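PDB 6GL2: endoglucanase, family GH5 from Zobellia galactanivorans, which hydrolyses hemicellulose as a family 5 glycoside hydrolase, probably cutting beta-glucans such as mixed-linked glucan. Local coordinates for residues I113-E118 with D171-Y176; N105-E110 with T149-R154; N83-V88 with N136-Y141; Y78-N83 with W131-N136. All coordinates share one frame; numbering follows the deposited sequence. Where two conformers were deposited one is given.

Contact 1 (I113-E118 with D171-Y176)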
# COMPACT_ATOMS: atom_id res chain seq x y z
N ILE A 113 -15.10 -5.40 6.50
CA ILE A 113 -14.16 -4.85 7.48
C ILE A 113 -14.63 -3.47 7.99
O ILE A 113 -13.92 -2.46 8.00
CB ILE A 113 -12.67 -4.79 6.98
CG1 ILE A 113 -12.25 -6.11 6.38
CG2 ILE A 113 -11.70 -4.39 8.11
CD1 ILE A 113 -10.95 -6.09 5.58
N LEU A 114 -15.89 -3.37 8.36
CA LEU A 114 -16.44 -2.06 8.74
C LEU A 114 -16.00 -1.73 10.13
O LEU A 114 -16.18 -2.55 11.03
CB LEU A 114 -17.98 -2.15 8.74
CG LEU A 114 -18.77 -1.74 7.48
CD1 LEU A 114 -20.26 -2.06 7.48
CD2 LEU A 114 -18.66 -0.25 7.26
N PRO A 115 -15.33 -0.58 10.34
CA PRO A 115 -14.77 -0.18 11.62
C PRO A 115 -15.84 0.48 12.54
O PRO A 115 -15.78 1.70 12.80
CB PRO A 115 -13.62 0.72 11.24
CG PRO A 115 -14.12 1.39 10.03
CD PRO A 115 -14.99 0.38 9.29
N THR A 116 -16.76 -0.34 13.03
CA THR A 116 -17.76 0.09 14.03
C THR A 116 -17.77 -0.95 15.12
O THR A 116 -17.45 -2.12 14.90
CB THR A 116 -19.18 0.18 13.41
OG1 THR A 116 -19.62 -1.13 13.12
CG2 THR A 116 -19.20 1.06 12.09
N TYR A 117 -18.13 -0.51 16.35
CA TYR A 117 -18.23 -1.49 17.50
C TYR A 117 -19.25 -2.56 17.18
O TYR A 117 -19.06 -3.70 17.59
CB TYR A 117 -18.48 -0.80 18.84
CG TYR A 117 -17.40 0.14 19.26
CD1 TYR A 117 -16.06 -0.20 19.12
CD2 TYR A 117 -17.68 1.37 19.82
CE1 TYR A 117 -15.06 0.65 19.51
CE2 TYR A 117 -16.63 2.24 20.23
CZ TYR A 117 -15.35 1.85 20.06
OH TYR A 117 -14.23 2.62 20.41
N GLU A 118 -20.32 -2.22 16.50
CA GLU A 118 -21.42 -3.12 16.11
C GLU A 118 -20.87 -4.29 15.31
O GLU A 118 -21.29 -5.43 15.48
CB GLU A 118 -22.51 -2.43 15.30
N ASP A 171 -10.46 3.35 16.78
CA ASP A 171 -10.35 2.28 17.75
C ASP A 171 -10.55 0.94 17.07
O ASP A 171 -9.70 0.02 17.29
CB ASP A 171 -11.40 2.43 18.85
CG ASP A 171 -11.08 3.46 19.88
OD1 ASP A 171 -9.97 3.99 19.94
OD2 ASP A 171 -12.02 3.70 20.69
N ALA A 172 -11.59 0.79 16.31
CA ALA A 172 -11.82 -0.44 15.62
C ALA A 172 -10.70 -0.77 14.65
O ALA A 172 -10.25 -1.93 14.60
CB ALA A 172 -13.15 -0.34 14.94
N VAL A 173 -10.26 0.23 13.87
CA VAL A 173 -9.13 -0.05 12.98
C VAL A 173 -7.93 -0.55 13.75
O VAL A 173 -7.29 -1.53 13.33
CB VAL A 173 -8.78 1.17 12.10
CG1 VAL A 173 -7.44 0.93 11.42
CG2 VAL A 173 -9.95 1.33 11.13
N ASN A 174 -7.53 0.06 14.92
CA ASN A 174 -6.47 -0.47 15.68
C ASN A 174 -6.74 -1.94 16.10
O ASN A 174 -5.77 -2.74 16.13
CB ASN A 174 -6.19 0.42 16.92
CG ASN A 174 -5.34 1.66 16.59
OD1 ASN A 174 -4.41 1.64 15.75
ND2 ASN A 174 -5.65 2.77 17.32
N GLN A 175 -7.97 -2.23 16.48
CA GLN A 175 -8.25 -3.62 16.85
C GLN A 175 -8.08 -4.59 15.67
O GLN A 175 -7.67 -5.74 15.89
CB GLN A 175 -9.65 -3.74 17.39
CG GLN A 175 -9.83 -3.06 18.76
CD GLN A 175 -11.18 -3.21 19.28
OE1 GLN A 175 -11.87 -4.16 19.07
NE2 GLN A 175 -11.65 -2.15 19.97
N TYR A 176 -8.45 -4.11 14.48
CA TYR A 176 -8.32 -4.98 13.33
C TYR A 176 -6.86 -5.22 12.96
O TYR A 176 -6.47 -6.34 12.61
CB TYR A 176 -9.01 -4.32 12.18
CG TYR A 176 -10.52 -4.19 12.33
CD1 TYR A 176 -11.17 -4.76 13.39
CD2 TYR A 176 -11.27 -3.39 11.52
CE1 TYR A 176 -12.55 -4.59 13.55
CE2 TYR A 176 -12.63 -3.20 11.63
CZ TYR A 176 -13.26 -3.78 12.72
OH TYR A 176 -14.68 -3.61 12.87
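Tyr176 reaches from helix 167-186 to the turn that leads into helix 117-137, and its hydroxyl gives a hydrogen bond of 2.6 Å from OH to the carbonyl O of Leu114. The C=O...O angle is 135°, with the hydroxyl tilted out of the carbonyl plane. Leu114 O also takes a weak bond from Thr116 N across the inverse gamma turn centred on Pro115, so the phenol grips the same atom that closes the turn. The apolar contacts lie along the ring and the proline. Ile113 CG2 lies 3.6 Å from Tyr176 CD2, the two side chains running antiparallel alongside one another. Pro115 CB rests 3.7 Å from Val173 CG2, and the methyl CB of Ala172 meets Pro115 CA at 3.7 Å. With CG anti to the carbonyl carbon (chi1 -67°), Tyr176 passes alongside this patch, CE2 near the proline CB; Ala120, Val123 and Leu127 of helix 117-137 touch the same side chain. A second polar approach lies further out and is doubtful: the hydroxyl end of Tyr117 comes unusually close to Asp171 OD2, but at an angle that makes no good bond. Asp171 OD1 is held by Gln167. Helix 117-137 starts here in the (beta/alpha)8 barrel, with Thr116 as N-cap, its OG1 on Lys119 N, while Glu168 takes Tyr117 N. The chemistry implies that the turn is held to helix 167-186 chiefly by one short hydroxyl-carbonyl bond from the buried Tyr176, beside the apolar contacts of Ile113 and Pro115.

Contact 2 (N105-E110 with T149-R154)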
# COMPACT_ATOMS: atom_id res chain seq x y z
N ASN A 105 -1.37 -7.17 0.28
CA ASN A 105 -2.28 -6.58 1.26
C ASN A 105 -3.64 -7.18 1.16
O ASN A 105 -3.90 -8.13 0.44
CB ASN A 105 -2.31 -5.02 1.11
CG ASN A 105 -3.11 -4.53 -0.04
OD1 ASN A 105 -3.71 -5.32 -0.77
ND2 ASN A 105 -3.25 -3.19 -0.17
N ILE A 106 -4.53 -6.66 2.00
CA ILE A 106 -5.97 -6.71 1.87
C ILE A 106 -6.44 -5.35 1.39
O ILE A 106 -6.19 -4.35 2.11
CB ILE A 106 -6.67 -7.14 3.20
CG1 ILE A 106 -6.30 -8.52 3.59
CG2 ILE A 106 -8.16 -6.95 3.04
CD1 ILE A 106 -6.96 -9.05 4.87
N HIS A 107 -7.07 -5.25 0.26
CA HIS A 107 -7.30 -3.97 -0.42
C HIS A 107 -8.73 -3.51 -0.35
O HIS A 107 -9.17 -3.08 0.77
CB HIS A 107 -6.71 -4.00 -1.87
CG HIS A 107 -6.39 -2.66 -2.40
ND1 HIS A 107 -5.27 -1.99 -2.02
CD2 HIS A 107 -7.07 -1.86 -3.27
CE1 HIS A 107 -5.25 -0.83 -2.70
NE2 HIS A 107 -6.38 -0.71 -3.39
N HIS A 108 -9.61 -3.78 -1.30
CA HIS A 108 -10.99 -3.20 -1.37
C HIS A 108 -11.91 -4.13 -0.70
O HIS A 108 -12.96 -4.57 -1.23
CB HIS A 108 -11.50 -2.94 -2.79
CG HIS A 108 -10.81 -1.81 -3.51
ND1 HIS A 108 -10.47 -0.58 -2.94
CD2 HIS A 108 -10.35 -1.75 -4.82
CE1 HIS A 108 -9.91 0.20 -3.90
NE2 HIS A 108 -9.83 -0.50 -5.02
N ASP A 109 -11.70 -4.37 0.58
CA ASP A 109 -12.42 -5.39 1.38
C ASP A 109 -13.22 -4.73 2.50
O ASP A 109 -13.60 -5.36 3.50
CB ASP A 109 -11.43 -6.47 1.83
CG ASP A 109 -11.13 -7.46 0.71
OD1 ASP A 109 -12.10 -8.21 0.35
OD2 ASP A 109 -10.02 -7.49 0.27
N GLU A 110 -13.47 -3.44 2.36
CA GLU A 110 -14.15 -2.66 3.43
C GLU A 110 -15.54 -3.23 3.76
O GLU A 110 -15.94 -3.12 4.92
CB GLU A 110 -14.34 -1.20 2.96
CG GLU A 110 -13.13 -0.35 2.70
CD GLU A 110 -12.34 -0.70 1.42
OE1 GLU A 110 -12.88 -1.24 0.41
OE2 GLU A 110 -11.11 -0.38 1.49
N THR A 149 -1.36 -5.23 6.33
CA THR A 149 -2.54 -5.90 6.92
C THR A 149 -3.87 -5.39 6.37
O THR A 149 -4.78 -6.13 6.06
CB THR A 149 -2.54 -5.82 8.42
OG1 THR A 149 -2.15 -4.50 8.81
CG2 THR A 149 -1.54 -6.84 9.02
N LEU A 150 -3.97 -4.04 6.12
CA LEU A 150 -5.19 -3.43 5.60
C LEU A 150 -4.86 -2.22 4.78
O LEU A 150 -4.03 -1.43 5.24
CB LEU A 150 -6.11 -2.95 6.74
CG LEU A 150 -6.63 -3.97 7.73
CD1 LEU A 150 -7.19 -3.30 8.97
CD2 LEU A 150 -7.60 -4.88 7.09
N ASN A 151 -5.55 -1.88 3.75
CA ASN A 151 -5.18 -0.84 2.82
C ASN A 151 -5.51 0.54 3.39
O ASN A 151 -4.66 1.30 3.85
CB ASN A 151 -5.86 -1.14 1.50
CG ASN A 151 -5.71 -0.01 0.50
OD1 ASN A 151 -4.63 0.59 0.43
ND2 ASN A 151 -6.79 0.35 -0.14
N GLU A 152 -6.78 0.88 3.34
CA GLU A 152 -7.34 2.21 3.75
C GLU A 152 -8.54 1.94 4.65
O GLU A 152 -9.66 2.32 4.28
CB GLU A 152 -7.65 3.10 2.60
CG GLU A 152 -6.45 3.50 1.77
CD GLU A 152 -6.70 4.44 0.73
OE1 GLU A 152 -7.92 4.61 0.31
OE2 GLU A 152 -5.72 5.07 0.19
N PRO A 153 -8.36 1.22 5.75
CA PRO A 153 -9.53 0.76 6.55
C PRO A 153 -10.28 1.99 7.14
O PRO A 153 -9.70 2.86 7.69
CB PRO A 153 -8.89 -0.08 7.64
CG PRO A 153 -7.51 0.51 7.80
CD PRO A 153 -7.09 0.84 6.39
N ARG A 154 -11.56 2.03 6.88
CA ARG A 154 -12.36 3.25 7.12
C ARG A 154 -13.80 2.92 7.03
O ARG A 154 -14.18 1.87 6.54
CB ARG A 154 -12.01 4.37 6.11
CG ARG A 154 -12.49 4.01 4.70
CD ARG A 154 -11.81 4.91 3.69
NE ARG A 154 -12.36 4.67 2.37
CZ ARG A 154 -12.06 3.69 1.55
NH1 ARG A 154 -11.16 2.79 1.90
NH2 ARG A 154 -12.65 3.64 0.37
O HOH W 1 -8.46 -2.87 3.60
O HOH W 2 -15.59 -0.68 5.95
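Ile106 and His107 run beside Leu150 and Asn151, the CA atoms of Ile106 and Leu150 5.0 Å apart, where the chain leaves strands 101-105 and 145-148. These strands are neighbours in the (beta/alpha)8 barrel of family 5, and Asn151, Glu152 and Pro153 form the Asn-Glu-Pro sequence found at the active-site end of the fourth strand in this family. Asn151 lays its amide over one face of the His107 imidazole, the planes 18° apart, with ND2 3.2 Å from His107 CE1 and set toward the rim. This is a stack; ND2 makes no hydrogen bond to either ring nitrogen. Asn151 CG is anti to the backbone N (chi1 171°), which sends the amide across to the ring, and Arg63 holds its OD1. The imidazole is fixed at its edge as well: Asn105 ND2 donates to His107 ND1 at 3.0 Å, nearly straight and in the ring plane, while Val66 N binds Asn105 OD1 and Glu148 shares ND2. The in-plane bond at ND1 and the stacked amide together fix the rotation of the imidazole. Further along, Arg154 NH1 gives a bond of 2.9 Å to Glu152 O in the guanidinium plane, and the same nitrogen forms a salt bridge, weak as a hydrogen bond, with Glu110 OE2 at 3.2 Å. Glu161 forms a salt bridge with Arg154 NE. Ile106 CB packs against Thr149 O. Between the two backbones a water donates to His107 O at 2.9 Å and accepts from Asn151 N.

Contact 3 (N83-V88 with N136-Y141)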
# COMPACT_ATOMS: atom_id res chain seq x y z
N ASN A 83 -7.10 -21.37 -5.91
CA ASN A 83 -6.64 -20.86 -7.14
C ASN A 83 -6.42 -19.34 -7.17
O ASN A 83 -5.66 -18.87 -8.01
CB ASN A 83 -7.49 -21.37 -8.33
CG ASN A 83 -8.94 -20.92 -8.31
OD1 ASN A 83 -9.42 -20.25 -7.41
ND2 ASN A 83 -9.66 -21.32 -9.39
N TRP A 84 -7.09 -18.64 -6.28
CA TRP A 84 -6.86 -17.20 -6.10
C TRP A 84 -5.50 -16.98 -5.44
O TRP A 84 -4.71 -16.13 -5.89
CB TRP A 84 -8.02 -16.60 -5.34
CG TRP A 84 -7.93 -15.11 -5.22
CD1 TRP A 84 -7.75 -14.37 -4.10
CD2 TRP A 84 -8.01 -14.17 -6.32
NE1 TRP A 84 -7.81 -13.04 -4.38
CE2 TRP A 84 -7.92 -12.85 -5.73
CE3 TRP A 84 -8.15 -14.27 -7.65
CZ2 TRP A 84 -8.08 -11.71 -6.50
CZ3 TRP A 84 -8.25 -13.09 -8.42
CH2 TRP A 84 -8.21 -11.86 -7.85
N LEU A 85 -5.24 -17.72 -4.36
CA LEU A 85 -3.91 -17.68 -3.79
C LEU A 85 -2.85 -17.99 -4.83
O LEU A 85 -1.77 -17.40 -4.76
CB LEU A 85 -3.81 -18.60 -2.57
CG LEU A 85 -4.53 -18.14 -1.33
CD1 LEU A 85 -4.81 -19.26 -0.35
CD2 LEU A 85 -3.74 -17.12 -0.59
N ASP A 86 -3.13 -18.97 -5.69
CA ASP A 86 -2.16 -19.32 -6.71
C ASP A 86 -1.82 -18.09 -7.57
O ASP A 86 -0.65 -17.90 -7.95
CB ASP A 86 -2.66 -20.46 -7.60
CG ASP A 86 -2.68 -21.81 -6.92
OD1 ASP A 86 -2.18 -22.05 -5.86
OD2 ASP A 86 -3.42 -22.68 -7.54
N LYS A 87 -2.85 -17.38 -8.01
CA LYS A 87 -2.65 -16.18 -8.81
C LYS A 87 -1.82 -15.10 -8.11
O LYS A 87 -0.97 -14.48 -8.74
CB LYS A 87 -3.95 -15.61 -9.32
CG LYS A 87 -4.68 -16.53 -10.29
CD LYS A 87 -6.05 -15.97 -10.62
CE LYS A 87 -6.39 -16.28 -12.06
NZ LYS A 87 -7.56 -15.50 -12.62
N VAL A 88 -2.16 -14.85 -6.87
CA VAL A 88 -1.41 -13.90 -6.10
C VAL A 88 0.06 -14.33 -6.06
O VAL A 88 0.99 -13.53 -6.22
CB VAL A 88 -2.01 -13.69 -4.71
CG1 VAL A 88 -1.08 -12.80 -3.86
CG2 VAL A 88 -3.44 -13.21 -4.78
N ASN A 136 -0.09 -18.35 5.97
CA ASN A 136 0.40 -19.72 5.81
C ASN A 136 0.75 -20.03 4.36
O ASN A 136 1.75 -20.71 4.14
CB ASN A 136 -0.61 -20.73 6.41
CG ASN A 136 -0.47 -20.86 7.94
OD1 ASN A 136 0.66 -20.72 8.41
ND2 ASN A 136 -1.51 -21.17 8.65
N ARG A 137 0.05 -19.43 3.37
CA ARG A 137 0.45 -19.68 2.02
C ARG A 137 1.86 -19.21 1.77
O ARG A 137 2.61 -19.86 1.04
CB ARG A 137 -0.53 -19.01 1.03
CG ARG A 137 -0.02 -19.06 -0.37
CD ARG A 137 0.10 -20.42 -0.96
NE ARG A 137 -1.15 -21.05 -1.35
CZ ARG A 137 -1.56 -21.32 -2.56
NH1 ARG A 137 -0.97 -20.82 -3.62
NH2 ARG A 137 -2.71 -21.97 -2.74
N PHE A 138 2.20 -18.04 2.33
CA PHE A 138 3.44 -17.39 2.06
C PHE A 138 4.56 -17.56 3.08
O PHE A 138 5.56 -16.87 3.10
CB PHE A 138 3.18 -15.91 1.79
CG PHE A 138 2.39 -15.66 0.50
CD1 PHE A 138 3.05 -15.75 -0.71
CD2 PHE A 138 1.04 -15.42 0.50
CE1 PHE A 138 2.37 -15.61 -1.90
CE2 PHE A 138 0.33 -15.30 -0.72
CZ PHE A 138 1.03 -15.38 -1.91
N LYS A 139 4.34 -18.46 4.01
CA LYS A 139 5.19 -18.59 5.20
C LYS A 139 6.62 -18.88 4.97
O LYS A 139 7.47 -18.31 5.65
CB LYS A 139 4.64 -19.66 6.13
CG LYS A 139 5.35 -19.78 7.49
CD LYS A 139 4.39 -20.22 8.65
CE LYS A 139 3.80 -21.58 8.44
NZ LYS A 139 2.92 -22.04 9.54
N THR A 140 6.95 -19.57 3.90
CA THR A 140 8.36 -19.94 3.67
C THR A 140 9.10 -18.90 2.90
O THR A 140 10.32 -19.01 2.68
CB THR A 140 8.51 -21.26 2.98
OG1 THR A 140 8.01 -21.21 1.63
CG2 THR A 140 7.91 -22.40 3.85
N TYR A 141 8.44 -17.85 2.39
CA TYR A 141 9.13 -16.80 1.64
C TYR A 141 10.03 -15.99 2.57
O TYR A 141 9.72 -15.81 3.72
CB TYR A 141 8.08 -15.87 0.92
CG TYR A 141 7.48 -16.53 -0.25
CD1 TYR A 141 6.55 -17.45 -0.19
CD2 TYR A 141 7.94 -16.21 -1.50
CE1 TYR A 141 6.05 -18.11 -1.33
CE2 TYR A 141 7.46 -16.85 -2.63
CZ TYR A 141 6.47 -17.77 -2.55
OH TYR A 141 5.99 -18.43 -3.66
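The guanidinium of Arg137 has Leu85 CB over the centre of one face, 3.5 Å above the plane, and the Asp86 carboxylate at its edge. The Phe138 ring carries Arg137 CG over one face, toward the rim, while Val88 CG1 comes in obliquely, 3.9 Å from Phe138 CZ. The salt bridge to Asp86 is made by both terminal nitrogens of the arginine, which converge on a single carboxylate oxygen. Arg137 NH1 donates to Asp86 OD1 at 2.8 Å with an angle of 158°, along the anti lone pair of that oxygen. Arg137 NH2 meets Asp86 OD1 at 3.2 Å with a more bent angle, from above the carboxylate plane; carboxylate and guanidinium planes stand 45° apart. Glu89, one residue past the segment, pairs with NH1 as well, so one cation is shared between two acids of helix 82-96. Arg137 reaches there because CG is anti to the backbone N and the chain then bends at chi2 and chi3, folding the guanidinium down over Leu85. An alanine in place of Arg137 would probably leave the carboxylates of Asp86 and Glu89 without the positive partner they share, and uncover Leu85 CB. Leu85 CD2 lies near Arg137 CB, and its contact with Phe138 CE2 is looser. Helix 82-96 and the end of helix 117-137 thus join on the outside of the (beta/alpha)8 barrel, with Phe138 pressed inward against Ile104 of strand 101-105 and Leu145 and Phe147 of strand 145-148, and Val88 touching Ile104 and Met31.

Contact 4 (Y78-N83 with W131-N136); sequences YLIEAN and WTQIAN
Gln133 spans the backbone between Tyr78 and Ile80 with both ends of its amide. Gln133 NE2 donates to Tyr78 O at 2.8 Å with an angle of 165°, the carbonyl oxygen lying in the amide plane while the nitrogen stands above the plane of that carbonyl. Gln133 OE1 accepts from Ile80 N at 2.9 Å, almost straight at 171°. The same OE1 is flanked by Leu79 CA at 3.5 Å, with the leucine methyl CD1 ahead of it. The glutamine arrives as an extended chain, CG anti to the carbonyl carbon (chi1 -63°), and acts here like a piece of peptide laid along the loop, using one donor and one acceptor. Lys129 O, a turn back in the helix, takes NE2 as well. A leucine in place of Gln133 would probably leave Tyr78 O and Ile80 N without these partners and the loop less firmly held to the helix. In the (beta/alpha)8 barrel this joins the connection after strand 61-64, just before helix 82-96, to helix 117-137 on the outer layer. Ile80, second in surface hidden by the contact, lies alongside Gln133 and points the other way, its CG1 3.7 Å from Gln133 OE1. Ile80 CD1 lies 3.7 Å from Ile134 CG1, the two isoleucines crossing at about a right angle, and close to Gln133 CB. Val130 of the same helix also touches Ile80, and Ile134 also touches Trp68.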
# COMPACT_ATOMS: atom_id res chain seq x y z
N TYR A 78 -14.15 -19.30 6.50
CA TYR A 78 -13.80 -18.20 5.54
C TYR A 78 -12.67 -18.70 4.62
O TYR A 78 -11.65 -18.01 4.48
CB TYR A 78 -13.43 -16.95 6.27
CG TYR A 78 -14.56 -16.37 7.10
CD1 TYR A 78 -15.66 -15.78 6.48
CD2 TYR A 78 -14.48 -16.36 8.50
CE1 TYR A 78 -16.68 -15.21 7.25
CE2 TYR A 78 -15.50 -15.80 9.27
CZ TYR A 78 -16.57 -15.24 8.63
OH TYR A 78 -17.58 -14.67 9.38
N LEU A 79 -12.82 -19.88 4.03
CA LEU A 79 -11.78 -20.45 3.20
C LEU A 79 -11.47 -19.55 1.98
O LEU A 79 -12.40 -19.19 1.23
CB LEU A 79 -12.27 -21.84 2.70
CG LEU A 79 -11.33 -22.59 1.79
CD1 LEU A 79 -9.96 -22.87 2.30
CD2 LEU A 79 -11.99 -23.88 1.33
N ILE A 80 -10.24 -19.27 1.75
CA ILE A 80 -9.84 -18.55 0.55
C ILE A 80 -9.66 -19.55 -0.57
O ILE A 80 -8.95 -20.59 -0.39
CB ILE A 80 -8.50 -17.78 0.78
CG1 ILE A 80 -8.60 -16.78 1.96
CG2 ILE A 80 -8.12 -17.05 -0.51
CD1 ILE A 80 -7.27 -16.09 2.29
N GLU A 81 -10.19 -19.28 -1.75
CA GLU A 81 -10.02 -20.18 -2.86
C GLU A 81 -8.56 -20.37 -3.20
O GLU A 81 -7.83 -19.41 -3.38
CB GLU A 81 -10.82 -19.65 -4.07
CG GLU A 81 -12.33 -19.51 -3.86
CD GLU A 81 -13.03 -18.85 -5.05
OE1 GLU A 81 -12.36 -18.37 -5.97
OE2 GLU A 81 -14.28 -18.78 -5.05
N ALA A 82 -8.16 -21.63 -3.33
CA ALA A 82 -6.78 -21.95 -3.62
C ALA A 82 -6.26 -21.38 -4.91
O ALA A 82 -5.13 -20.90 -4.95
CB ALA A 82 -6.62 -23.46 -3.58
N ASN A 83 -7.10 -21.37 -5.91
CA ASN A 83 -6.64 -20.86 -7.14
C ASN A 83 -6.42 -19.34 -7.17
O ASN A 83 -5.66 -18.87 -8.01
CB ASN A 83 -7.49 -21.37 -8.33
CG ASN A 83 -8.94 -20.92 -8.31
OD1 ASN A 83 -9.42 -20.25 -7.41
ND2 ASN A 83 -9.66 -21.32 -9.39
N TRP A 131 -6.17 -13.68 7.44
CA TRP A 131 -4.77 -13.46 7.57
C TRP A 131 -4.02 -14.75 7.88
O TRP A 131 -2.87 -14.93 7.45
CB TRP A 131 -4.35 -12.28 8.50
CG TRP A 131 -4.11 -11.05 7.70
CD1 TRP A 131 -4.84 -9.86 7.71
CD2 TRP A 131 -3.11 -10.89 6.69
NE1 TRP A 131 -4.34 -8.99 6.79
CE2 TRP A 131 -3.27 -9.56 6.13
CE3 TRP A 131 -2.07 -11.69 6.23
CZ2 TRP A 131 -2.50 -9.13 5.08
CZ3 TRP A 131 -1.30 -11.23 5.21
CH2 TRP A 131 -1.47 -9.95 4.64
N THR A 132 -4.59 -15.63 8.72
CA THR A 132 -3.92 -16.89 8.93
C THR A 132 -3.65 -17.63 7.61
O THR A 132 -2.58 -18.15 7.42
CB THR A 132 -4.72 -17.75 9.91
OG1 THR A 132 -4.73 -17.09 11.19
CG2 THR A 132 -4.05 -19.14 10.12
N GLN A 133 -4.66 -17.66 6.76
CA GLN A 133 -4.54 -18.31 5.51
C GLN A 133 -3.54 -17.70 4.54
O GLN A 133 -2.78 -18.40 3.88
CB GLN A 133 -5.86 -18.50 4.84
CG GLN A 133 -6.81 -19.40 5.59
CD GLN A 133 -8.16 -19.31 4.93
OE1 GLN A 133 -8.35 -19.93 3.86
NE2 GLN A 133 -9.11 -18.62 5.54
N ILE A 134 -3.55 -16.37 4.42
CA ILE A 134 -2.60 -15.70 3.55
C ILE A 134 -1.19 -15.93 4.10
O ILE A 134 -0.31 -16.29 3.36
CB ILE A 134 -2.89 -14.18 3.46
CG1 ILE A 134 -4.33 -13.94 2.90
CG2 ILE A 134 -1.82 -13.54 2.55
CD1 ILE A 134 -4.74 -12.46 3.08
N ALA A 135 -1.03 -15.74 5.42
CA ALA A 135 0.24 -15.90 5.98
C ALA A 135 0.76 -17.33 5.79
O ALA A 135 1.95 -17.53 5.51
CB ALA A 135 0.13 -15.57 7.49
N ASN A 136 -0.09 -18.35 5.97
CA ASN A 136 0.40 -19.72 5.81
C ASN A 136 0.75 -20.03 4.36
O ASN A 136 1.75 -20.71 4.14
CB ASN A 136 -0.61 -20.73 6.41
CG ASN A 136 -0.47 -20.86 7.94
OD1 ASN A 136 0.66 -20.72 8.41
ND2 ASN A 136 -1.51 -21.17 8.65

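How the contacts relate
From the N terminus the chain passes 78-83, 83-88, 105-110 and 113-118, then their partners in the same order, so the four loops all cross and none nests. Contacts 4 and 3 each close a loop of about 47 residues holding strand 101-105; they adjoin, their segments sharing Asn83 and Asn136, and Leu85 packs on Ile80. Both tie the start of helix 82-96 to the last turns of helix 117-137. Contact 2 closes a loop holding helix 117-137 and strand 145-148, and touches contact 4 through Thr149 O and Trp131 NE1. Contact 1 closes one of 52 residues that also holds strand 145-148, ties the start of helix 117-137 to helix 167-186 and packs on contact 2, Pro115 against Arg154.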